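Local coordinates for cellulosomal scaffoldin adaptor protein B (Acetivibrio cellulolyticus, PDB 3FNK) that serves as an adaptor scaffoldin of the cellulosome, this chain being its second type II cohesin, a dockerin-binding module, at residues 169-172 and 173-176. Sequence-based numbering, arbitrary orientation. Where two conformers were deposited one is given.
Sequences PGEI and NSAP
Ser174 and Glu171 close a small loop on the exposed side of the chain: the hydroxyl OG of Ser174 donates to carboxylate oxygen OE2 of Glu171 over 2.6 Å, and OE2 accepts through its anti lone pair, the one turned away from OE1. In Glu171, CG is anti to the backbone N (chi1 -156°) and the chain stays extended beyond it, passing alongside Ser174 OG, which lies 3.2 Å from Glu171 CB and close to CG and CD. The bond spans the turn at Ile172 and Asn173 and holds the end of the glutamate on the exposed side. Between these two, the backbone bends at Asn173, whose phi and psi (41° and 65°) fall in the left-handed region and turn the chain, and the side chains of Ile172 and Asn173 leave on the face turned to the protein. Ile172 packs on Tyr16 of strand 11-16 and on Thr133. Asn173 is buried; in the conformer given, OD1 accepts from Ala21 N. Backbone hydrogen bonds of Ile172 with Thr133 and Asn173 with Asn19 join that side-chain bond in fastening the C-terminal tail, which follows strand 165-167, to neighbouring loops at one end of the cohesin beta-sandwich.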
# COMPACT_ATOMS: atom_id res chain seq x y z
N PRO A 169 9.62 2.85 3.21
CA PRO A 169 9.59 4.17 2.56
C PRO A 169 10.57 5.24 3.04
O PRO A 169 10.81 6.20 2.30
CB PRO A 169 8.16 4.66 2.83
CG PRO A 169 7.73 3.91 4.03
CD PRO A 169 8.37 2.57 3.93
N GLY A 170 11.10 5.13 4.25
CA GLY A 170 12.02 6.20 4.72
C GLY A 170 11.33 7.27 5.57
O GLY A 170 10.10 7.39 5.56
N GLU A 171 12.14 8.06 6.27
CA GLU A 171 11.64 8.90 7.37
C GLU A 171 10.82 10.11 6.92
O GLU A 171 11.00 10.62 5.82
CB GLU A 171 12.79 9.31 8.30
CG GLU A 171 12.34 9.66 9.72
CD GLU A 171 13.49 9.65 10.72
OE1 GLU A 171 13.43 8.88 11.71
OE2 GLU A 171 14.46 10.41 10.51
N ILE A 172 9.90 10.53 7.79
CA ILE A 172 9.10 11.73 7.55
C ILE A 172 9.54 12.81 8.53
O ILE A 172 9.81 12.52 9.72
CB ILE A 172 7.57 11.45 7.62
CG1 ILE A 172 7.13 10.72 6.34
CG2 ILE A 172 6.76 12.75 7.72
CD1 ILE A 172 5.63 10.30 6.31
N ASN A 173 9.62 14.05 8.03
CA ASN A 173 10.13 15.19 8.80
C ASN A 173 11.35 14.80 9.63
O ASN A 173 11.29 14.79 10.86
CB ASN A 173 9.03 15.80 9.69
CG ASN A 173 8.03 16.64 8.92
OD1 ASN A 173 8.37 17.29 7.94
ND2 ASN A 173 6.78 16.63 9.37
N SER A 174 12.43 14.44 8.94
CA SER A 174 13.65 13.98 9.60
C SER A 174 14.31 15.11 10.35
O SER A 174 14.41 16.22 9.82
CB SER A 174 14.64 13.43 8.57
OG SER A 174 14.54 12.03 8.52
N ALA A 175 14.74 14.83 11.58
CA ALA A 175 15.45 15.81 12.39
C ALA A 175 16.80 16.11 11.73
O ALA A 175 17.73 15.31 11.86
CB ALA A 175 15.64 15.27 13.80
N PRO A 176 16.91 17.25 10.99
CA PRO A 176 18.19 17.51 10.31
C PRO A 176 19.25 18.02 11.30
O PRO A 176 20.45 17.88 11.07
CB PRO A 176 17.84 18.61 9.30
CG PRO A 176 16.64 19.33 9.88
CD PRO A 176 15.99 18.41 10.91